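Local coordinates for meso-diaminopimelate dehydrogenase (Clostridium tetani, PDB 3WGY), which catalyses the reversible NADP+-dependent oxidative deamination of meso-2,6-diaminopimelate to L-2-amino-6-oxopimelate, at residues Gly114-Ile119 and Glu297-Ala302; Gln171-Ile176 and His197-Tyr202; Gly186-Phe191 and Ile254-Thr259. The protein carries 6 engineered substitutions. All blocks are in the same frame, centred on the assembly; numbering follows the deposited sequence.

Contact 1: residues Gly114-Ile119 and Glu297-Ala302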
loop_
_atom_site.group_PDB
_atom_site.type_symbol
_atom_site.label_atom_id
_atom_site.label_comp_id
_atom_site.label_asym_id
_atom_site.label_seq_id
_atom_site.Cartn_x
_atom_site.Cartn_y
_atom_site.Cartn_z
ATOM N N GLY B 114 -19.993 11.508 -21.382
ATOM C CA GLY B 114 -18.979 12.494 -21.047
ATOM C C GLY B 114 -18.715 12.560 -19.552
ATOM O O GLY B 114 -18.401 13.623 -19.011
ATOM N N ASN B 115 -18.848 11.420 -18.879
ATOM C CA ASN B 115 -18.624 11.334 -17.437
ATOM C C ASN B 115 -17.565 10.287 -17.131
ATOM O O ASN B 115 -17.112 9.570 -18.019
ATOM C CB ASN B 115 -19.918 10.941 -16.726
ATOM C CG ASN B 115 -20.979 12.012 -16.813
ATOM O OD1 ASN B 115 -22.176 11.713 -16.823
ATOM N ND2 ASN B 115 -20.553 13.268 -16.861
ATOM N N ILE B 116 -17.174 10.193 -15.866
ATOM C CA ILE B 116 -16.182 9.208 -15.464
ATOM C C ILE B 116 -16.788 8.355 -14.365
ATOM O O ILE B 116 -17.493 8.862 -13.500
ATOM C CB ILE B 116 -14.880 9.877 -14.958
ATOM C CG1 ILE B 116 -13.966 8.829 -14.314
ATOM C CG2 ILE B 116 -15.208 10.981 -13.969
ATOM C CD1 ILE B 116 -12.600 9.361 -13.941
ATOM N N SER B 117 -16.522 7.054 -14.414
ATOM C CA SER B 117 -17.059 6.134 -13.418
ATOM C C SER B 117 -15.990 5.249 -12.801
ATOM O O SER B 117 -15.259 4.562 -13.509
ATOM C CB SER B 117 -18.131 5.233 -14.036
ATOM O OG SER B 117 -19.275 5.979 -14.401
ATOM N N LEU B 118 -15.904 5.270 -11.480
ATOM C CA LEU B 118 -14.943 4.435 -10.772
ATOM C C LEU B 118 -15.668 3.177 -10.303
ATOM O O LEU B 118 -16.635 3.254 -9.550
ATOM C CB LEU B 118 -14.369 5.178 -9.563
ATOM C CG LEU B 118 -13.574 4.291 -8.601
ATOM C CD1 LEU B 118 -12.416 3.645 -9.353
ATOM C CD2 LEU B 118 -13.065 5.129 -7.420
ATOM N N ILE B 119 -15.213 2.021 -10.761
ATOM C CA ILE B 119 -15.840 0.770 -10.357
ATOM C C ILE B 119 -14.933 -0.059 -9.450
ATOM O O ILE B 119 -13.711 0.093 -9.462
ATOM C CB ILE B 119 -16.191 -0.113 -11.568
ATOM C CG1 ILE B 119 -14.915 -0.729 -12.140
ATOM C CG2 ILE B 119 -16.887 0.723 -12.649
ATOM C CD1 ILE B 119 -15.159 -1.910 -13.043
ATOM N N GLU B 297 -10.342 17.300 -14.883
ATOM C CA GLU B 297 -9.257 17.231 -15.853
ATOM C C GLU B 297 -9.811 16.636 -17.138
ATOM O O GLU B 297 -9.062 16.274 -18.045
ATOM C CB GLU B 297 -8.120 16.350 -15.335
ATOM C CG GLU B 297 -7.630 16.705 -13.950
ATOM C CD GLU B 297 -6.501 15.803 -13.494
ATOM O OE1 GLU B 297 -6.280 14.754 -14.132
ATOM O OE2 GLU B 297 -5.844 16.140 -12.491
ATOM N N GLY B 298 -11.130 16.515 -17.200
ATOM C CA GLY B 298 -11.768 15.984 -18.388
ATOM C C GLY B 298 -11.574 14.505 -18.661
ATOM O O GLY B 298 -11.744 14.059 -19.797
ATOM N N LYS B 299 -11.224 13.737 -17.636
ATOM C CA LYS B 299 -11.035 12.301 -17.811
ATOM C C LYS B 299 -12.408 11.683 -18.097
ATOM O O LYS B 299 -13.367 11.949 -17.375
ATOM C CB LYS B 299 -10.448 11.696 -16.535
ATOM C CG LYS B 299 -9.416 10.608 -16.775
ATOM C CD LYS B 299 -9.951 9.489 -17.657
ATOM C CE LYS B 299 -8.849 8.486 -17.994
ATOM N NZ LYS B 299 -9.290 7.445 -18.966
ATOM N N LYS B 300 -12.500 10.865 -19.142
ATOM C CA LYS B 300 -13.772 10.238 -19.514
ATOM C C LYS B 300 -13.685 8.716 -19.481
ATOM O O LYS B 300 -12.627 8.143 -19.726
ATOM C CB LYS B 300 -14.188 10.673 -20.929
ATOM C CG LYS B 300 -14.195 12.181 -21.173
ATOM C CD LYS B 300 -15.226 12.895 -20.320
ATOM C CE LYS B 300 -15.199 14.396 -20.569
ATOM N NZ LYS B 300 -16.125 15.137 -19.664
ATOM N N GLY B 301 -14.803 8.066 -19.178
ATOM C CA GLY B 301 -14.818 6.613 -19.145
ATOM C C GLY B 301 -14.769 5.998 -17.759
ATOM O O GLY B 301 -14.850 6.700 -16.749
ATOM N N ALA B 302 -14.636 4.677 -17.716
ATOM C CA ALA B 302 -14.569 3.953 -16.452
ATOM C C ALA B 302 -13.117 3.725 -16.042
ATOM O O ALA B 302 -12.238 3.571 -16.887
ATOM C CB ALA B 302 -15.292 2.617 -16.572
#
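Ile116 and Ser117 pair with Gly301 and Ala302 as parallel strands at one margin of the seven-stranded parallel sheet. Strand 301-303 is the outermost strand there, and 116-118 is its inner neighbour. Two backbone bonds set the register: Gly301 N gives to Asn115 O (3.0 Å) and Ser117 N gives to Gly301 O (2.9 Å). Gly301 O also receives a CA-H...O contact from Ile116 CA at 3.1 Å. The backbone angles of Gly301 suit glycine, because a CB would jam against the carbonyl oxygen of Lys300.

Lys300 reaches back to the end of helix 99-113. Its chain bends at chi2, and NZ bonds Gly114 O at 2.8 Å from above the carbonyl plane, 45° out of it. Gly114 closes that helix in a Schellman motif, so the ammonium lies at the C-terminal end of the helix, where the helix dipole probably favours a positive charge.

Ile116 holds CG1 anti to the backbone N (chi1 170°), and CG1 lies 3.4 Å from Gly301 O. Its CD1 meets Lys299 CB at 4.1 Å, the two side chains crossing at about a right angle. Ile116 also packs on Ile291 of helix 276-296. Ser117 and Ala302 face helix 99-113 instead. Ser117 OG is hydrogen-bonded to Ser110 OG of that helix and to Thr89 OG1 of the adjacent strand 88-90. A parallel sheet packed between helices in this way is typical of the Rossmann-type dinucleotide-binding fold.

Contact 2: residues Gln171-Ile176 and His197-Tyr202. Engineered in segment 171-176: Ile173 (natural residue Thr). Engineered in segment 197-202: Met199 (natural residue Arg).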
loop_
_atom_site.group_PDB
_atom_site.type_symbol
_atom_site.label_atom_id
_atom_site.label_comp_id
_atom_site.label_asym_id
_atom_site.label_seq_id
_atom_site.Cartn_x
_atom_site.Cartn_y
_atom_site.Cartn_z
ATOM N N GLN B 171 -21.723 -17.573 11.197
ATOM C CA GLN B 171 -20.478 -18.206 10.767
ATOM C C GLN B 171 -19.395 -17.147 10.578
ATOM O O GLN B 171 -19.697 -15.990 10.292
ATOM C CB GLN B 171 -20.684 -18.956 9.434
ATOM C CG GLN B 171 -19.388 -19.502 8.799
ATOM C CD GLN B 171 -18.715 -18.538 7.817
ATOM O OE1 GLN B 171 -18.872 -17.319 7.905
ATOM N NE2 GLN B 171 -17.945 -19.093 6.882
ATOM N N TYR B 172 -18.142 -17.557 10.752
ATOM C CA TYR B 172 -16.984 -16.690 10.565
ATOM C C TYR B 172 -15.922 -17.460 9.792
ATOM O O TYR B 172 -15.697 -18.644 10.053
ATOM C CB TYR B 172 -16.343 -16.296 11.899
ATOM C CG TYR B 172 -17.169 -15.409 12.790
ATOM C CD1 TYR B 172 -17.294 -14.040 12.531
ATOM C CD2 TYR B 172 -17.817 -15.934 13.906
ATOM C CE1 TYR B 172 -18.046 -13.220 13.369
ATOM C CE2 TYR B 172 -18.568 -15.129 14.744
ATOM C CZ TYR B 172 -18.676 -13.775 14.472
ATOM O OH TYR B 172 -19.405 -12.982 15.315
ATOM N N ILE B 173 -15.280 -16.795 8.840
ATOM C CA ILE B 173 -14.184 -17.407 8.102
ATOM C C ILE B 173 -13.001 -16.753 8.792
ATOM O O ILE B 173 -13.013 -15.544 9.034
ATOM C CB ILE B 173 -14.175 -17.033 6.597
ATOM C CG1 ILE B 173 -15.406 -17.619 5.897
ATOM C CG2 ILE B 173 -12.912 -17.583 5.943
ATOM C CD1 ILE B 173 -15.457 -17.385 4.382
ATOM N N ILE B 174 -11.991 -17.536 9.138
ATOM C CA ILE B 174 -10.844 -16.976 9.832
ATOM C C ILE B 174 -9.533 -17.523 9.304
ATOM O O ILE B 174 -9.386 -18.732 9.115
ATOM C CB ILE B 174 -10.888 -17.295 11.346
ATOM C CG1 ILE B 174 -12.249 -16.920 11.937
ATOM C CG2 ILE B 174 -9.755 -16.554 12.062
ATOM C CD1 ILE B 174 -12.380 -17.285 13.413
ATOM N N PRO B 175 -8.563 -16.635 9.039
ATOM C CA PRO B 175 -7.266 -17.093 8.541
ATOM C C PRO B 175 -6.611 -17.961 9.615
ATOM O O PRO B 175 -6.748 -17.690 10.806
ATOM C CB PRO B 175 -6.510 -15.787 8.312
ATOM C CG PRO B 175 -7.606 -14.851 7.889
ATOM C CD PRO B 175 -8.704 -15.177 8.879
ATOM N N ILE B 176 -5.914 -19.008 9.193
ATOM C CA ILE B 176 -5.237 -19.902 10.122
ATOM C C ILE B 176 -3.847 -19.342 10.381
ATOM O O ILE B 176 -3.083 -19.122 9.443
ATOM C CB ILE B 176 -5.132 -21.318 9.526
ATOM C CG1 ILE B 176 -6.535 -21.889 9.319
ATOM C CG2 ILE B 176 -4.315 -22.218 10.447
ATOM C CD1 ILE B 176 -6.571 -23.163 8.509
ATOM N N HIS B 197 -7.756 -20.976 5.548
ATOM C CA HIS B 197 -8.813 -20.491 6.429
ATOM C C HIS B 197 -9.608 -21.598 7.105
ATOM O O HIS B 197 -9.816 -22.669 6.535
ATOM C CB HIS B 197 -9.831 -19.632 5.663
ATOM C CG HIS B 197 -9.234 -18.507 4.874
ATOM N ND1 HIS B 197 -8.640 -18.698 3.642
ATOM C CD2 HIS B 197 -9.183 -17.175 5.118
ATOM C CE1 HIS B 197 -8.253 -17.530 3.159
ATOM N NE2 HIS B 197 -8.568 -16.592 4.035
ATOM N N GLU B 198 -10.077 -21.312 8.316
ATOM C CA GLU B 198 -10.909 -22.252 9.058
ATOM C C GLU B 198 -12.254 -21.551 9.228
ATOM O O GLU B 198 -12.376 -20.350 8.967
ATOM C CB GLU B 198 -10.311 -22.560 10.434
ATOM C CG GLU B 198 -10.537 -21.475 11.467
ATOM C CD GLU B 198 -10.048 -21.861 12.857
ATOM O OE1 GLU B 198 -10.500 -22.895 13.391
ATOM O OE2 GLU B 198 -9.214 -21.127 13.424
ATOM N N MET B 199 -13.268 -22.289 9.648
ATOM C CA MET B 199 -14.578 -21.695 9.847
ATOM C C MET B 199 -15.112 -22.009 11.234
ATOM O O MET B 199 -15.039 -23.147 11.697
ATOM C CB MET B 199 -15.544 -22.181 8.767
ATOM C CG MET B 199 -15.485 -21.332 7.499
ATOM S SD MET B 199 -16.399 -22.061 6.139
ATOM C CE MET B 199 -15.430 -21.500 4.733
ATOM N N VAL B 200 -15.628 -20.980 11.894
ATOM C CA VAL B 200 -16.165 -21.117 13.237
ATOM C C VAL B 200 -17.623 -20.690 13.245
ATOM O O VAL B 200 -17.987 -19.625 12.729
ATOM C CB VAL B 200 -15.372 -20.251 14.245
ATOM C CG1 VAL B 200 -15.860 -20.517 15.679
ATOM C CG2 VAL B 200 -13.886 -20.557 14.129
ATOM N N CYS B 201 -18.463 -21.535 13.825
ATOM C CA CYS B 201 -19.881 -21.238 13.900
ATOM C C CYS B 201 -20.318 -21.142 15.348
ATOM O O CYS B 201 -19.777 -21.814 16.227
ATOM C CB CYS B 201 -20.699 -22.330 13.206
ATOM S SG CYS B 201 -20.371 -22.547 11.444
ATOM N N TYR B 202 -21.290 -20.275 15.594
ATOM C CA TYR B 202 -21.851 -20.110 16.921
ATOM C C TYR B 202 -23.330 -20.340 16.684
ATOM O O TYR B 202 -23.995 -19.548 16.015
ATOM C CB TYR B 202 -21.577 -18.708 17.460
ATOM C CG TYR B 202 -20.108 -18.462 17.725
ATOM C CD1 TYR B 202 -19.233 -18.128 16.687
ATOM C CD2 TYR B 202 -19.584 -18.602 19.015
ATOM C CE1 TYR B 202 -17.873 -17.938 16.928
ATOM C CE2 TYR B 202 -18.235 -18.421 19.267
ATOM C CZ TYR B 202 -17.382 -18.089 18.222
ATOM O OH TYR B 202 -16.044 -17.918 18.481
HETATM O O HOH W 1 -7.784 -19.163 13.298
#
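Tyr172 and Ile174 pair with Val200 and Glu198 in an antiparallel ladder. It joins the two middle strands of the four-stranded mixed sheet in the C-terminal domain. Both hydrogen-bonded pairs are complete. Tyr172 N gives to Val200 O (2.9 Å), and Val200 N returns a bond to Tyr172 O (3.0 Å). Ile174 N to Glu198 O and Glu198 N to Ile174 O are both 2.8 Å. The alternate residues bond outward, Ile173 with Gly151 and Met199 with Thr231.

Ile173 and Met199, both engineered, lie side by side, with CG1 of Ile173 4.0 Å from CG of Met199. Gln171 bends at chi2 and gives a weak bond from NE2 to Met199 SD (3.4 Å). NE2 is also hydrogen-bonded outside the two strands. Its OE1 takes a weak bond from Ser153 N, and its side chain lies about 6 Å from the bound 2-oxo-4-methylpentanoic acid. His197 NE2 is hydrogen-bonded to Trp148 N. A water donates to Pro175 O at 3.1 Å; its approach to Glu198 OE2 is doubtfully short.

Tyr172 OH bonds His244 ND1. The Tyr172 ring meets Tyr202 rim to rim, with planes at 82° and CE2 of Tyr172 3.6 Å from CE1 of Tyr202.

Contact 3: residues Gly186-Phe191 and Ile254-Thr259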
loop_
_atom_site.group_PDB
_atom_site.type_symbol
_atom_site.label_atom_id
_atom_site.label_comp_id
_atom_site.label_asym_id
_atom_site.label_seq_id
_atom_site.Cartn_x
_atom_site.Cartn_y
_atom_site.Cartn_z
ATOM N N GLY B 186 9.971 -16.543 4.892
ATOM C CA GLY B 186 10.400 -16.426 3.508
ATOM C C GLY B 186 10.166 -17.655 2.641
ATOM O O GLY B 186 10.273 -17.580 1.411
ATOM N N GLU B 187 9.836 -18.784 3.264
ATOM C CA GLU B 187 9.633 -20.024 2.521
ATOM C C GLU B 187 8.434 -19.993 1.576
ATOM O O GLU B 187 7.295 -19.775 1.992
ATOM C CB GLU B 187 9.509 -21.207 3.484
ATOM C CG GLU B 187 8.165 -21.326 4.166
ATOM C CD GLU B 187 8.088 -22.526 5.088
ATOM O OE1 GLU B 187 8.726 -22.486 6.165
ATOM O OE2 GLU B 187 7.397 -23.508 4.733
ATOM N N GLN B 188 8.702 -20.216 0.294
ATOM C CA GLN B 188 7.650 -20.211 -0.712
ATOM C C GLN B 188 6.821 -21.484 -0.652
ATOM O O GLN B 188 7.326 -22.549 -0.304
ATOM C CB GLN B 188 8.256 -20.043 -2.111
ATOM C CG GLN B 188 8.176 -18.613 -2.655
ATOM C CD GLN B 188 8.993 -18.409 -3.931
ATOM O OE1 GLN B 188 10.224 -18.484 -3.910
ATOM N NE2 GLN B 188 8.307 -18.149 -5.044
ATOM N N CYS B 189 5.541 -21.364 -0.986
ATOM C CA CYS B 189 4.640 -22.506 -0.975
ATOM C C CYS B 189 3.261 -22.097 -1.454
ATOM O O CYS B 189 2.921 -20.913 -1.474
ATOM C CB CYS B 189 4.517 -23.075 0.437
ATOM S SG CYS B 189 3.799 -21.911 1.606
ATOM N N ASP B 190 2.477 -23.087 -1.858
ATOM C CA ASP B 190 1.118 -22.862 -2.303
ATOM C C ASP B 190 0.284 -23.456 -1.174
ATOM O O ASP B 190 0.693 -24.434 -0.547
ATOM C CB ASP B 190 0.862 -23.598 -3.619
ATOM C CG ASP B 190 1.812 -23.163 -4.723
ATOM O OD1 ASP B 190 1.729 -21.994 -5.153
ATOM O OD2 ASP B 190 2.650 -23.989 -5.154
ATOM N N PHE B 191 -0.866 -22.861 -0.894
ATOM C CA PHE B 191 -1.706 -23.359 0.187
ATOM C C PHE B 191 -2.961 -24.037 -0.330
ATOM O O PHE B 191 -3.539 -23.612 -1.328
ATOM C CB PHE B 191 -2.110 -22.205 1.113
ATOM C CG PHE B 191 -0.980 -21.652 1.932
ATOM C CD1 PHE B 191 -0.428 -22.395 2.968
ATOM C CD2 PHE B 191 -0.464 -20.388 1.664
ATOM C CE1 PHE B 191 0.624 -21.890 3.731
ATOM C CE2 PHE B 191 0.591 -19.869 2.420
ATOM C CZ PHE B 191 1.136 -20.622 3.455
ATOM N N ILE B 254 -0.247 -10.751 1.242
ATOM C CA ILE B 254 1.178 -10.975 1.407
ATOM C C ILE B 254 1.932 -11.405 0.152
ATOM O O ILE B 254 1.534 -12.350 -0.525
ATOM C CB ILE B 254 1.408 -12.039 2.485
ATOM C CG1 ILE B 254 0.801 -11.568 3.811
ATOM C CG2 ILE B 254 2.882 -12.346 2.606
ATOM C CD1 ILE B 254 0.751 -12.643 4.863
ATOM N N ARG B 255 3.025 -10.717 -0.156
ATOM C CA ARG B 255 3.820 -11.092 -1.318
ATOM C C ARG B 255 5.121 -11.640 -0.786
ATOM O O ARG B 255 5.898 -10.929 -0.132
ATOM C CB ARG B 255 4.092 -9.897 -2.241
ATOM C CG ARG B 255 4.902 -10.242 -3.507
ATOM C CD ARG B 255 4.105 -11.100 -4.506
ATOM N NE ARG B 255 4.864 -11.385 -5.729
ATOM C CZ ARG B 255 4.439 -12.176 -6.712
ATOM N NH1 ARG B 255 3.254 -12.769 -6.627
ATOM N NH2 ARG B 255 5.198 -12.371 -7.787
ATOM N N SER B 256 5.330 -12.923 -1.040
ATOM C CA SER B 256 6.537 -13.591 -0.614
ATOM C C SER B 256 7.360 -13.793 -1.870
ATOM O O SER B 256 7.011 -14.602 -2.729
ATOM C CB SER B 256 6.216 -14.951 0.010
ATOM O OG SER B 256 7.415 -15.613 0.378
ATOM N N GLY B 257 8.441 -13.041 -1.983
ATOM C CA GLY B 257 9.279 -13.168 -3.148
ATOM C C GLY B 257 10.689 -13.496 -2.737
ATOM O O GLY B 257 11.039 -13.461 -1.559
ATOM N N ASN B 258 11.505 -13.834 -3.717
ATOM C CA ASN B 258 12.888 -14.151 -3.447
ATOM C C ASN B 258 13.727 -13.260 -4.339
ATOM O O ASN B 258 13.339 -12.963 -5.464
ATOM C CB ASN B 258 13.162 -15.625 -3.753
ATOM C CG ASN B 258 12.588 -16.057 -5.086
ATOM O OD1 ASN B 258 11.373 -16.199 -5.236
ATOM N ND2 ASN B 258 13.460 -16.258 -6.064
ATOM N N THR B 259 14.863 -12.798 -3.834
ATOM C CA THR B 259 15.725 -11.966 -4.653
ATOM C C THR B 259 16.288 -12.905 -5.706
ATOM O O THR B 259 15.729 -13.971 -5.959
ATOM C CB THR B 259 16.886 -11.381 -3.855
ATOM O OG1 THR B 259 17.733 -12.446 -3.402
ATOM C CG2 THR B 259 16.363 -10.603 -2.667
HETATM O O HOH W 2 6.541 -17.325 2.040
#
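Gln188 lies across the side chain of Asn258 at about a right angle, and their amide groups come together with planes 28° apart. The Gln188 amide is probably turned over in the model, so its oxygen and nitrogen cannot be told apart with confidence. The aliphatic part is more certain. Gln188 CG stands 4.2 Å from Ser256 O and 4.3 Å from Ser256 OG, and the chain runs on extended from CG toward Asn258.

Asn258 turns its CG into the crowded position between the backbone N and the carbonyl carbon (chi1 46°). Its ND2 gives a weak bond to Thr259 O at 3.2 Å. Asn258 also touches a neighbouring molecule in the crystal.

The contact lays a surface loop against an antiparallel sheet. Segment 186-191 belongs to the loop between helices 177-184 and 193-196. Ser256 and Asn258 sit near the end of strand 249-258, the middle of three strands in the C-terminal domain. Its backbone bonds tie Ser256 to Lys143 on one neighbouring strand and Gly257 to Gln265 on the other. Further along the loop, Asp190 forms a salt bridge with Lys143, and the Phe191 ring meets that of His145 edge-to-face.

Ser256 points its CB toward the loop and holds OG anti to its own backbone N (chi1 178°). OG comes to 3.6 Å from Gly186 O. A water lies between the two segments here. It is 2.6 Å from Glu187 O and 2.5 Å from Ser256 OG; the second distance is doubtfully short. Beyond the strand, Thr259 packs on Ser275 of the second subunit.

Contacts 1 and 2 are partly buried strand pairings in different sheets, on opposite sides of the chain's centre, with centres 39 Å apart. Contact 1 is parallel and brings a late strand back to the edge of the Rossmann-type parallel sheet. Contact 2 is antiparallel, close to the ligand pocket, and joins strands near each other in sequence. Contact 3 is a surface contact between a loop and a strand, with no clear direct hydrogen bond and a water between the segments. Contacts 2 and 3 share the C-terminal domain. Loop 186-191 lies in the connection between the two strands of contact 2, and the nearest atoms of the two contacts are about 7 Å apart.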